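Local atomic coordinates of hypothetical membrane protein (Corynebacterium glutamicum, PDB entry 6JSB), a protein that binds heme in its HtaA-family domain and probably passes it along the corynebacterial heme uptake machinery. Residues V69-H80 with F95-V106. Sequence-based numbering, arbitrary orientation.
With HEM (protoporphyrin IX containing Fe), chain C.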
# COMPACT_ATOMS: atom_id res chain seq x y z
N VAL A 69 7.84 -10.87 4.87
CA VAL A 69 8.77 -9.95 4.21
C VAL A 69 8.33 -8.56 4.63
O VAL A 69 7.17 -8.19 4.41
CB VAL A 69 8.71 -10.09 2.68
CG1 VAL A 69 9.70 -9.10 1.96
CG2 VAL A 69 9.02 -11.58 2.29
N LYS A 70 9.25 -7.80 5.23
CA LYS A 70 8.95 -6.46 5.77
C LYS A 70 9.36 -5.45 4.71
O LYS A 70 10.49 -5.50 4.22
CB LYS A 70 9.75 -6.21 7.06
CG LYS A 70 9.66 -7.35 8.09
CD LYS A 70 8.33 -7.37 8.75
CE LYS A 70 8.17 -6.25 9.76
NZ LYS A 70 6.77 -6.38 10.24
N LEU A 71 8.43 -4.59 4.31
CA LEU A 71 8.70 -3.50 3.37
C LEU A 71 8.74 -2.16 4.11
O LEU A 71 8.19 -2.01 5.21
CB LEU A 71 7.62 -3.44 2.27
CG LEU A 71 7.31 -4.76 1.51
CD1 LEU A 71 6.12 -4.66 0.59
CD2 LEU A 71 8.54 -5.29 0.77
N GLY A 72 9.41 -1.18 3.50
CA GLY A 72 9.38 0.18 3.98
C GLY A 72 8.67 1.04 2.95
O GLY A 72 8.17 0.54 1.95
N GLY A 73 8.60 2.35 3.24
CA GLY A 73 8.06 3.27 2.26
C GLY A 73 6.65 3.75 2.63
O GLY A 73 5.95 3.14 3.43
N GLY A 74 6.27 4.88 2.04
CA GLY A 74 4.95 5.45 2.29
C GLY A 74 4.40 6.06 1.02
O GLY A 74 5.16 6.56 0.17
N VAL A 75 3.07 6.02 0.89
CA VAL A 75 2.37 6.71 -0.21
C VAL A 75 1.19 7.47 0.38
O VAL A 75 0.48 6.94 1.23
CB VAL A 75 1.88 5.72 -1.28
CG1 VAL A 75 1.11 6.48 -2.34
CG2 VAL A 75 3.07 4.96 -1.91
N HIS A 76 0.98 8.71 -0.08
CA HIS A 76 -0.07 9.58 0.47
C HIS A 76 -0.93 10.04 -0.69
O HIS A 76 -0.40 10.66 -1.63
CB HIS A 76 0.59 10.80 1.15
CG HIS A 76 -0.36 11.70 1.87
ND1 HIS A 76 -0.07 13.03 2.08
CD2 HIS A 76 -1.56 11.47 2.46
CE1 HIS A 76 -1.06 13.60 2.76
NE2 HIS A 76 -1.97 12.67 3.01
N TRP A 77 -2.25 9.80 -0.63
CA TRP A 77 -3.18 10.29 -1.65
C TRP A 77 -4.08 11.37 -1.05
O TRP A 77 -4.59 11.20 0.07
CB TRP A 77 -4.12 9.18 -2.12
CG TRP A 77 -3.51 7.98 -2.81
CD1 TRP A 77 -3.59 7.72 -4.17
CD2 TRP A 77 -2.90 6.83 -2.20
NE1 TRP A 77 -3.01 6.49 -4.43
CE2 TRP A 77 -2.56 5.94 -3.24
CE3 TRP A 77 -2.57 6.49 -0.86
CZ2 TRP A 77 -1.95 4.69 -2.99
CZ3 TRP A 77 -1.97 5.28 -0.61
CH2 TRP A 77 -1.64 4.38 -1.68
N THR A 78 -4.34 12.44 -1.81
CA THR A 78 -5.21 13.50 -1.30
C THR A 78 -6.13 13.96 -2.43
O THR A 78 -5.67 14.21 -3.55
CB THR A 78 -4.40 14.71 -0.79
OG1 THR A 78 -3.30 15.00 -1.65
CG2 THR A 78 -3.81 14.41 0.62
N GLY A 79 -7.41 14.11 -2.12
CA GLY A 79 -8.36 14.67 -3.08
C GLY A 79 -9.62 15.22 -2.40
O GLY A 79 -9.76 15.21 -1.17
N HIS A 80 -10.52 15.77 -3.21
CA HIS A 80 -11.78 16.32 -2.71
C HIS A 80 -11.54 17.38 -1.62
O HIS A 80 -12.13 17.33 -0.56
CB HIS A 80 -12.74 15.20 -2.18
CG HIS A 80 -13.11 14.20 -3.23
ND1 HIS A 80 -14.09 14.45 -4.18
CD2 HIS A 80 -12.67 12.93 -3.45
CE1 HIS A 80 -14.18 13.39 -4.98
NE2 HIS A 80 -13.34 12.46 -4.55
N PHE A 95 -8.56 18.04 2.87
CA PHE A 95 -8.86 17.04 1.86
C PHE A 95 -9.86 16.03 2.44
O PHE A 95 -9.57 15.35 3.44
CB PHE A 95 -7.58 16.33 1.42
CG PHE A 95 -6.71 17.16 0.53
CD1 PHE A 95 -7.09 17.38 -0.77
CD2 PHE A 95 -5.52 17.71 1.01
CE1 PHE A 95 -6.24 18.12 -1.62
CE2 PHE A 95 -4.68 18.48 0.17
CZ PHE A 95 -5.06 18.68 -1.15
N ILE A 96 -11.03 15.94 1.84
CA ILE A 96 -12.00 14.94 2.35
C ILE A 96 -11.47 13.52 2.18
O ILE A 96 -11.72 12.65 3.04
CB ILE A 96 -13.36 15.13 1.66
CG1 ILE A 96 -13.93 16.47 2.18
CG2 ILE A 96 -14.26 13.96 2.03
CD1 ILE A 96 -15.19 16.95 1.39
N LEU A 97 -10.79 13.24 1.07
CA LEU A 97 -10.13 11.97 0.85
C LEU A 97 -8.66 12.21 1.22
O LEU A 97 -7.97 13.05 0.60
CB LEU A 97 -10.30 11.48 -0.59
CG LEU A 97 -9.79 10.07 -0.87
CD1 LEU A 97 -10.35 9.71 -2.24
CD2 LEU A 97 -8.23 10.01 -0.88
N ASP A 98 -8.19 11.54 2.27
CA ASP A 98 -6.81 11.76 2.70
C ASP A 98 -6.33 10.43 3.28
O ASP A 98 -6.74 10.05 4.38
CB ASP A 98 -6.75 12.90 3.73
CG ASP A 98 -5.33 13.34 4.05
OD1 ASP A 98 -4.41 12.49 4.08
OD2 ASP A 98 -5.11 14.57 4.35
N LEU A 99 -5.54 9.73 2.49
CA LEU A 99 -5.22 8.31 2.71
C LEU A 99 -3.70 8.11 2.67
O LEU A 99 -3.02 8.62 1.78
CB LEU A 99 -5.85 7.47 1.58
CG LEU A 99 -5.40 6.00 1.51
CD1 LEU A 99 -5.86 5.16 2.71
CD2 LEU A 99 -5.99 5.37 0.22
N ASP A 100 -3.16 7.37 3.63
CA ASP A 100 -1.73 7.14 3.66
C ASP A 100 -1.49 5.68 3.99
O ASP A 100 -2.10 5.17 4.94
CB ASP A 100 -1.07 8.00 4.72
CG ASP A 100 0.42 8.00 4.60
OD1 ASP A 100 1.00 8.96 4.01
OD2 ASP A 100 1.06 7.06 5.13
N PHE A 101 -0.69 4.97 3.18
CA PHE A 101 -0.26 3.61 3.46
C PHE A 101 1.24 3.61 3.67
O PHE A 101 1.96 4.15 2.83
CB PHE A 101 -0.57 2.65 2.30
CG PHE A 101 -2.03 2.29 2.12
CD1 PHE A 101 -2.87 2.17 3.20
CD2 PHE A 101 -2.53 1.90 0.90
CE1 PHE A 101 -4.22 1.72 3.04
CE2 PHE A 101 -3.89 1.51 0.74
CZ PHE A 101 -4.72 1.42 1.81
N SER A 102 1.73 2.91 4.70
CA SER A 102 3.18 2.90 4.86
C SER A 102 3.61 1.58 5.49
O SER A 102 2.81 0.85 6.07
CB SER A 102 3.68 4.10 5.64
OG SER A 102 3.18 4.08 6.96
N ASN A 103 4.91 1.26 5.35
CA ASN A 103 5.49 0.05 5.90
C ASN A 103 4.68 -1.25 5.69
O ASN A 103 4.38 -1.95 6.65
CB ASN A 103 5.74 0.24 7.40
CG ASN A 103 6.62 1.39 7.67
OD1 ASN A 103 7.71 1.49 7.08
ND2 ASN A 103 6.15 2.30 8.51
N PRO A 104 4.36 -1.59 4.46
CA PRO A 104 3.62 -2.84 4.26
C PRO A 104 4.45 -4.05 4.64
O PRO A 104 5.68 -4.07 4.53
CB PRO A 104 3.30 -2.87 2.77
CG PRO A 104 4.05 -1.67 2.11
CD PRO A 104 4.73 -0.88 3.20
N THR A 105 3.75 -5.06 5.15
CA THR A 105 4.38 -6.33 5.48
C THR A 105 3.62 -7.42 4.73
O THR A 105 2.39 -7.46 4.79
CB THR A 105 4.35 -6.59 7.00
OG1 THR A 105 5.18 -5.61 7.67
CG2 THR A 105 4.87 -7.99 7.33
N VAL A 106 4.34 -8.34 4.08
CA VAL A 106 3.70 -9.49 3.45
C VAL A 106 3.90 -10.70 4.36
O VAL A 106 5.02 -11.22 4.47
CB VAL A 106 4.30 -9.73 2.06
CG1 VAL A 106 3.69 -10.98 1.49
CG2 VAL A 106 4.05 -8.50 1.16
CHA HEM C . -14.95 6.48 -6.35
CHB HEM C . -16.77 10.87 -5.42
CHC HEM C . -14.76 10.66 -0.97
CHD HEM C . -12.65 6.37 -2.06
C1A HEM C . -15.67 7.65 -6.43
C2A HEM C . -16.57 7.96 -7.52
C3A HEM C . -17.09 9.19 -7.30
C4A HEM C . -16.52 9.67 -6.04
CMA HEM C . -18.11 9.98 -8.19
CAA HEM C . -16.86 7.01 -8.70
CBA HEM C . -15.94 7.35 -9.87
CGA HEM C . -15.97 6.21 -10.87
O1A HEM C . -15.36 6.38 -11.96
O2A HEM C . -16.59 5.15 -10.55
C1B HEM C . -16.38 11.19 -4.15
C2B HEM C . -16.71 12.43 -3.45
C3B HEM C . -16.17 12.38 -2.22
C4B HEM C . -15.44 11.11 -2.09
CMB HEM C . -17.60 13.54 -4.10
CAB HEM C . -16.21 13.43 -1.07
CBB HEM C . -16.47 14.72 -1.30
C1C HEM C . -14.00 9.49 -0.86
C2C HEM C . -13.22 9.09 0.28
C3C HEM C . -12.59 7.92 -0.02
C4C HEM C . -13.02 7.52 -1.36
CMC HEM C . -13.04 9.92 1.58
CAC HEM C . -11.64 7.24 0.94
CBC HEM C . -10.63 6.54 0.44
C1D HEM C . -13.12 6.04 -3.31
C2D HEM C . -12.79 4.82 -4.01
C3D HEM C . -13.41 4.82 -5.21
C4D HEM C . -14.15 6.07 -5.32
CMD HEM C . -11.92 3.71 -3.39
CAD HEM C . -13.33 3.69 -6.28
CBD HEM C . -12.24 4.12 -7.29
CGD HEM C . -12.12 3.01 -8.33
O1D HEM C . -13.06 2.91 -9.18
O2D HEM C . -11.09 2.25 -8.25
NA HEM C . -15.66 8.71 -5.50
NB HEM C . -15.58 10.45 -3.30
NC HEM C . -13.87 8.49 -1.84
ND HEM C . -13.92 6.77 -4.15
FE HEM C . -14.51 8.72 -3.70
O HOH W 1 7.15 -3.56 7.32
O HOH W 2 9.14 3.33 5.88
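Residues 69-80 and 95-106 pair as neighbouring antiparallel strands of the large sheet of the HtaA domain, and their end at His80, Ile96 and Leu97 forms part of the heme pocket. Backbone hydrogen bonds run from Val69-Val106 to Leu71-Pro104 and, after a break, from Gly73-Asn103 to His80-Ile96; at Gly72 and Gly73 the register slips by one residue. A water bridges this break, accepting from Gly73 N and donating to Asn103 OD1.

On one face, His76 reaches diagonally over the partner strand with CG anti to its backbone N (chi1 -174°), and NE2 donates to Asp98 OD1 at 2.7 Å. The oxygen lies in the ring plane, yet the donor stands 36° out of the carboxylate plane. Asp100 turns instead to a salt bridge with Arg43. Farther along, Thr78 CB sits over the centre of the Phe95 ring, 3.6 Å from its centroid, a CH-pi contact.

On the other face Trp77 lies alongside Leu99; Leu99 CD2 lies over one face of the indole and Val75 CG1 over the opposite face, both toward the rim. Trp77 CH2 also meets Phe101 CD2 at 3.7 Å, the ring planes 80° apart. Asn21 accepts from Trp77 NE1, tying this apolar row to helix 18-24.

Where Ile96 and Leu97 both face Gly79, a classic beta bulge turns the chain. Leu97 CD1 packs 3.6 Å from heme C4C, and the imidazole of His80 lies with one face over pyrrole carbon C3B. His80 NE2 is hydrogen-bonded to Tyr23 OH and ND1 to Tyr34 OH, so both ring nitrogens are held, and His80, in the second shell of the iron, probably helps to position the axial Tyr23, an arrangement characteristic of a tyrosine-ligated heme site.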